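Side-chain contacts in arsenate Reductase (Corynebacterium glutamicum, PDB 3T38), which reduces arsenate to arsenite in a thioredoxin-dependent reaction, contributing to arsenic resistance: residues L128-L131 against S132-G135; T11-L14 against N15-A18. All coordinates share one frame; numbering follows the deposited sequence.

Overall arrangement
Both contacts are local: contact 2 joins successive turns within a helix, and contact 1 the last turn of a helix and the residues that end it. Contact 2 (T11-L14 with N15-A18) belongs to helix 10-24 in the N-terminal helical region, whereas contact 1 (L128-L131 with S132-G135) closes helix 125-133 of the phosphatase-like part. Their centres are 35 Å apart and their nearest atoms about 23 Å, so they do not touch. Contact 2 lies closer to the bound (4S,5S)-1,2-dithiane-4,5-diol, about 11 Å from the A18 side chain, in a pocket lined by T33, R36, Y37, E40 and R66. Contact 2 also meets the second subunit; contact 1 touches no other chain of the assembly.

Contact 1: L128-L131 against S132-G135; sequences LEIL and SERG
The E129 and E133 carboxylates meet obliquely, their planes turned 43° apart. E129 OE2 approaches E133 OE1 (3.8 Å) from one face of the E133 carboxylate, and I130 CD1 approaches the same OE1 (3.8 Å) from the opposite face. E129 CG lies closer to the E133 plane, 3.6 Å from OE1. E133 CG, beside the backbone N (chi1 -65°), is thereby brought to 3.0 Å from E129 O, beyond the oxygen, and the chain then extends outward. Two acidic groups this close probably disfavour full ionisation of both, though they lie at the surface.

Beneath them, S132 N donates to L128 O and E133 N to E129 O (2.9 Å each). R134 N then turns to L131 O, and only weakly to I130 O. The helix ends in a Schellman motif: G135, with positive phi, is its C-prime residue and sends N to S132 O (3.1 Å).

R134 runs back past the carbonyl oxygens of I130 and L131 and forms a salt bridge with D198 on helix 190-211. That helix also receives I130 on I194, while L131 and R134 pack on helix 94-106, leaving this helix end fastened to both neighbours.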
ATOM      1  N   LEU A 128      13.046 -17.439 -10.758  1.00 37.45           N
ATOM      2  CA  LEU A 128      13.806 -16.815 -11.813  1.00 40.42           C
ATOM      3  C   LEU A 128      14.606 -17.851 -12.602  1.00 42.10           C
ATOM      4  O   LEU A 128      14.498 -17.902 -13.833  1.00 43.70           O
ATOM      5  CB  LEU A 128      14.775 -15.774 -11.225  1.00 42.06           C
ATOM      6  CG  LEU A 128      14.528 -14.247 -11.219  1.00 45.27           C
ATOM      7  CD1 LEU A 128      13.072 -13.838 -11.184  1.00 45.74           C
ATOM      8  CD2 LEU A 128      15.323 -13.520 -10.100  1.00 46.22           C
ATOM      9  N   GLU A 129      15.407 -18.662 -11.903  1.00 42.23           N
ATOM     10  CA  GLU A 129      16.231 -19.667 -12.556  1.00 43.78           C
ATOM     11  C   GLU A 129      15.426 -20.719 -13.370  1.00 42.66           C
ATOM     12  O   GLU A 129      15.782 -20.972 -14.529  1.00 43.08           O
ATOM     13  CB  GLU A 129      17.247 -20.320 -11.583  1.00 45.32           C
ATOM     14  CG  GLU A 129      18.043 -21.527 -12.217  1.00 51.59           C
ATOM     15  CD  GLU A 129      19.105 -22.154 -11.288  1.00 60.32           C
ATOM     16  OE1 GLU A 129      19.202 -21.761 -10.103  1.00 60.88           O
ATOM     17  OE2 GLU A 129      19.879 -23.029 -11.758  1.00 67.26           O
ATOM     18  N   ILE A 130      14.366 -21.303 -12.786  1.00 40.43           N
ATOM     19  CA  ILE A 130      13.583 -22.352 -13.471  1.00 40.62           C
ATOM     20  C   ILE A 130      12.846 -21.807 -14.701  1.00 39.68           C
ATOM     21  O   ILE A 130      12.840 -22.450 -15.760  1.00 41.59           O
ATOM     22  CB  ILE A 130      12.506 -23.068 -12.570  1.00 39.91           C
ATOM     23  CG1 ILE A 130      13.044 -23.600 -11.231  1.00 41.09           C
ATOM     24  CG2 ILE A 130      11.800 -24.208 -13.342  1.00 41.51           C
ATOM     25  CD1 ILE A 130      14.082 -24.583 -11.337  1.00 45.69           C
ATOM     26  N   LEU A 131      12.189 -20.658 -14.550  1.00 37.78           N
ATOM     27  CA  LEU A 131      11.477 -20.034 -15.675  1.00 36.89           C
ATOM     28  C   LEU A 131      12.484 -19.722 -16.756  1.00 39.56           C
ATOM     29  O   LEU A 131      12.284 -20.060 -17.909  1.00 39.33           O
ATOM     30  CB  LEU A 131      10.737 -18.770 -15.241  1.00 33.93           C
ATOM     31  CG  LEU A 131       9.510 -19.019 -14.359  1.00 31.73           C
ATOM     32  CD1 LEU A 131       8.848 -17.716 -14.052  1.00 28.50           C
ATOM     33  CD2 LEU A 131       8.512 -20.045 -15.025  1.00 30.47           C
ATOM     34  N   SER A 132      13.587 -19.097 -16.355  1.00 42.03           N
ATOM     35  CA  SER A 132      14.723 -18.893 -17.271  1.00 46.39           C
ATOM     36  C   SER A 132      15.198 -20.145 -18.034  1.00 47.94           C
ATOM     37  O   SER A 132      15.410 -20.062 -19.241  1.00 50.02           O
ATOM     38  CB  SER A 132      15.891 -18.267 -16.529  1.00 46.87           C
ATOM     39  OG  SER A 132      16.956 -18.122 -17.423  1.00 53.43           O
ATOM     40  N   GLU A 133      15.319 -21.286 -17.347  1.00 48.38           N
ATOM     41  CA  GLU A 133      15.838 -22.549 -17.929  1.00 50.97           C
ATOM     42  C   GLU A 133      14.968 -23.125 -19.012  1.00 50.04           C
ATOM     43  O   GLU A 133      15.397 -24.023 -19.720  1.00 52.27           O
ATOM     44  CB  GLU A 133      15.902 -23.657 -16.893  1.00 51.36           C
ATOM     45  CG  GLU A 133      16.853 -23.459 -15.761  1.00 58.19           C
ATOM     46  CD  GLU A 133      17.017 -24.743 -14.955  1.00 65.36           C
ATOM     47  OE1 GLU A 133      17.010 -24.665 -13.699  1.00 67.17           O
ATOM     48  OE2 GLU A 133      17.147 -25.824 -15.593  1.00 67.92           O
ATOM     49  N   ARG A 134      13.721 -22.682 -19.078  1.00 46.92           N
ATOM     50  CA  ARG A 134      12.765 -23.219 -20.021  1.00 46.07           C
ATOM     51  C   ARG A 134      12.249 -22.085 -20.884  1.00 45.49           C
ATOM     52  O   ARG A 134      11.171 -22.183 -21.457  1.00 45.28           O
ATOM     53  CB  ARG A 134      11.603 -23.933 -19.320  1.00 44.36           C
ATOM     54  CG  ARG A 134      10.726 -23.023 -18.476  1.00 43.06           C
ATOM     55  CD  ARG A 134       9.642 -23.809 -17.795  1.00 41.63           C
ATOM     56  NE  ARG A 134       8.444 -23.786 -18.592  1.00 43.47           N
ATOM     57  CZ  ARG A 134       7.413 -24.604 -18.435  1.00 44.27           C
ATOM     58  NH1 ARG A 134       7.459 -25.547 -17.479  1.00 41.62           N
ATOM     59  NH2 ARG A 134       6.359 -24.483 -19.255  1.00 37.96           N
ATOM     60  N   GLY A 135      13.038 -21.023 -20.965  1.00 45.37           N
ATOM     61  CA  GLY A 135      12.796 -19.937 -21.888  1.00 46.54           C
ATOM     62  C   GLY A 135      11.558 -19.116 -21.643  1.00 45.31           C
ATOM     63  O   GLY A 135      10.892 -18.712 -22.599  1.00 46.59           O
TER

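Contact 2: T11-L14 against N15-A18; sequences TNIL and NRIA
Two successive turns of helix 10-24, the first helix of the N-terminal helical region, make this contact, and the side chains meet along two of its flanks. On one, the N15 carboxamide turns back over the preceding turn. Set beside the backbone N (chi1 -74°), N15 CG sits 3.1 Å from T11 O. ND2 is also near that oxygen, but the angle is too poor for a hydrogen bond. ND2 further faces T11 CG2 (4.0 Å) and N12 OD1 (3.8 Å); the T11 and N15 side chains run alongside each other, while the N12 and N15 amide planes are inclined by 42°.

On the other flank, I13 serves both R16 and I17. Its CG2 branch touches I17 CD1 at 3.9 Å and R16 NH2 at the same distance, so one methyl meets an apolar tip and a guanidinium nitrogen. R16 bends at its third torsion (chi3 46°), which brings the guanidinium back until I13 O lies over one of its faces. Its NH1 is taken by a salt bridge to E20 one turn further on, which probably limits the rotation of the group.

The backbone pattern is regular: N15 N donates to T11 O, R16 N to N12 O, and I17 N to I13 O (3.1 Å). Helix 31-49 lies alongside: L14 packs on its F39 and Y42, N15 on F39, and A18 on N35. In the second subunit, Y169 packs against T11 and R152 against N15.

Side chains linked three and four residues apart over a ladder of i to i+4 bonds are the mark of a regular alpha-helix, here one packed on helix 31-49, which carries T33, R36, Y37 and E40 of the dithiane pocket.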
ATOM      1  N   THR A  11      13.421  12.037  -3.756  1.00 41.15           N
ATOM      2  CA  THR A  11      12.330  13.042  -3.757  1.00 40.14           C
ATOM      3  C   THR A  11      12.314  13.917  -5.005  1.00 38.66           C
ATOM      4  O   THR A  11      11.269  14.211  -5.566  1.00 36.50           O
ATOM      5  CB  THR A  11      12.436  13.972  -2.460  1.00 43.32           C
ATOM      6  OG1 THR A  11      11.949  13.257  -1.313  1.00 47.11           O
ATOM      7  CG2 THR A  11      11.661  15.363  -2.607  1.00 44.19           C
ATOM      8  N   ASN A  12      13.490  14.385  -5.404  1.00 39.98           N
ATOM      9  CA  ASN A  12      13.590  15.228  -6.558  1.00 40.09           C
ATOM     10  C   ASN A  12      13.382  14.456  -7.851  1.00 38.73           C
ATOM     11  O   ASN A  12      12.713  14.936  -8.767  1.00 39.03           O
ATOM     12  CB  ASN A  12      14.926  16.002  -6.541  1.00 42.64           C
ATOM     13  CG  ASN A  12      14.965  17.057  -5.436  1.00 45.78           C
ATOM     14  OD1 ASN A  12      13.925  17.596  -5.022  1.00 44.75           O
ATOM     15  ND2 ASN A  12      16.171  17.344  -4.935  1.00 51.71           N
ATOM     16  N   ILE A  13      13.921  13.250  -7.916  1.00 38.44           N
ATOM     17  CA  ILE A  13      13.702  12.389  -9.072  1.00 37.77           C
ATOM     18  C   ILE A  13      12.222  12.106  -9.236  1.00 35.01           C
ATOM     19  O   ILE A  13      11.702  12.310 -10.323  1.00 34.63           O
ATOM     20  CB  ILE A  13      14.485  11.090  -8.972  1.00 39.09           C
ATOM     21  CG1 ILE A  13      15.981  11.419  -8.866  1.00 43.89           C
ATOM     22  CG2 ILE A  13      14.147  10.156 -10.136  1.00 39.28           C
ATOM     23  CD1 ILE A  13      16.315  12.230  -7.522  1.00 45.35           C
ATOM     24  N   LEU A  14      11.582  11.649  -8.148  1.00 33.45           N
ATOM     25  CA  LEU A  14      10.129  11.395  -8.070  1.00 30.92           C
ATOM     26  C   LEU A  14       9.331  12.645  -8.512  1.00 30.92           C
ATOM     27  O   LEU A  14       8.339  12.545  -9.235  1.00 30.58           O
ATOM     28  CB  LEU A  14       9.711  10.869  -6.660  1.00 28.93           C
ATOM     29  CG  LEU A  14      10.339   9.537  -6.154  1.00 29.62           C
ATOM     30  CD1 LEU A  14      10.012   9.207  -4.667  1.00 28.61           C
ATOM     31  CD2 LEU A  14       9.937   8.306  -7.030  1.00 23.89           C
ATOM     32  N   ASN A  15       9.758  13.828  -8.092  1.00 31.99           N
ATOM     33  CA  ASN A  15       9.092  15.038  -8.560  1.00 32.09           C
ATOM     34  C   ASN A  15       9.128  15.145 -10.092  1.00 33.22           C
ATOM     35  O   ASN A  15       8.116  15.518 -10.698  1.00 33.20           O
ATOM     36  CB  ASN A  15       9.721  16.309  -7.970  1.00 33.35           C
ATOM     37  CG  ASN A  15       9.374  16.530  -6.540  1.00 32.17           C
ATOM     38  OD1 ASN A  15       8.298  16.130  -6.071  1.00 34.65           O
ATOM     39  ND2 ASN A  15      10.270  17.192  -5.821  1.00 28.90           N
ATOM     40  N   ARG A  16      10.275  14.800 -10.696  1.00 34.15           N
ATOM     41  CA  ARG A  16      10.432  14.882 -12.156  1.00 37.28           C
ATOM     42  C   ARG A  16       9.501  13.932 -12.917  1.00 35.92           C
ATOM     43  O   ARG A  16       8.832  14.349 -13.855  1.00 36.56           O
ATOM     44  CB  ARG A  16      11.885  14.754 -12.611  1.00 38.52           C
ATOM     45  CG  ARG A  16      12.066  14.928 -14.127  1.00 45.49           C
ATOM     46  CD  ARG A  16      13.430  14.399 -14.656  1.00 52.95           C
ATOM     47  NE  ARG A  16      13.736  13.074 -14.108  1.00 54.27           N
ATOM     48  CZ  ARG A  16      13.162  11.950 -14.522  1.00 56.61           C
ATOM     49  NH1 ARG A  16      12.274  11.986 -15.515  1.00 58.85           N
ATOM     50  NH2 ARG A  16      13.487  10.780 -13.969  1.00 56.32           N
ATOM     51  N   ILE A  17       9.430  12.691 -12.447  1.00 35.27           N
ATOM     52  CA  ILE A  17       8.493  11.658 -12.912  1.00 34.56           C
ATOM     53  C   ILE A  17       7.001  12.035 -12.765  1.00 33.86           C
ATOM     54  O   ILE A  17       6.201  11.815 -13.685  1.00 35.46           O
ATOM     55  CB  ILE A  17       8.804  10.282 -12.200  1.00 34.94           C
ATOM     56  CG1 ILE A  17      10.211   9.778 -12.553  1.00 35.46           C
ATOM     57  CG2 ILE A  17       7.796   9.200 -12.594  1.00 33.74           C
ATOM     58  CD1 ILE A  17      10.752   8.815 -11.511  1.00 37.23           C
ATOM     59  N   ALA A  18       6.608  12.619 -11.642  1.00 32.63           N
ATOM     60  CA  ALA A  18       5.234  13.101 -11.499  1.00 32.88           C
ATOM     61  C   ALA A  18       4.880  14.216 -12.511  1.00 35.12           C
ATOM     62  O   ALA A  18       3.788  14.216 -13.061  1.00 35.60           O
ATOM     63  CB  ALA A  18       4.997  13.586 -10.095  1.00 33.34           C
TER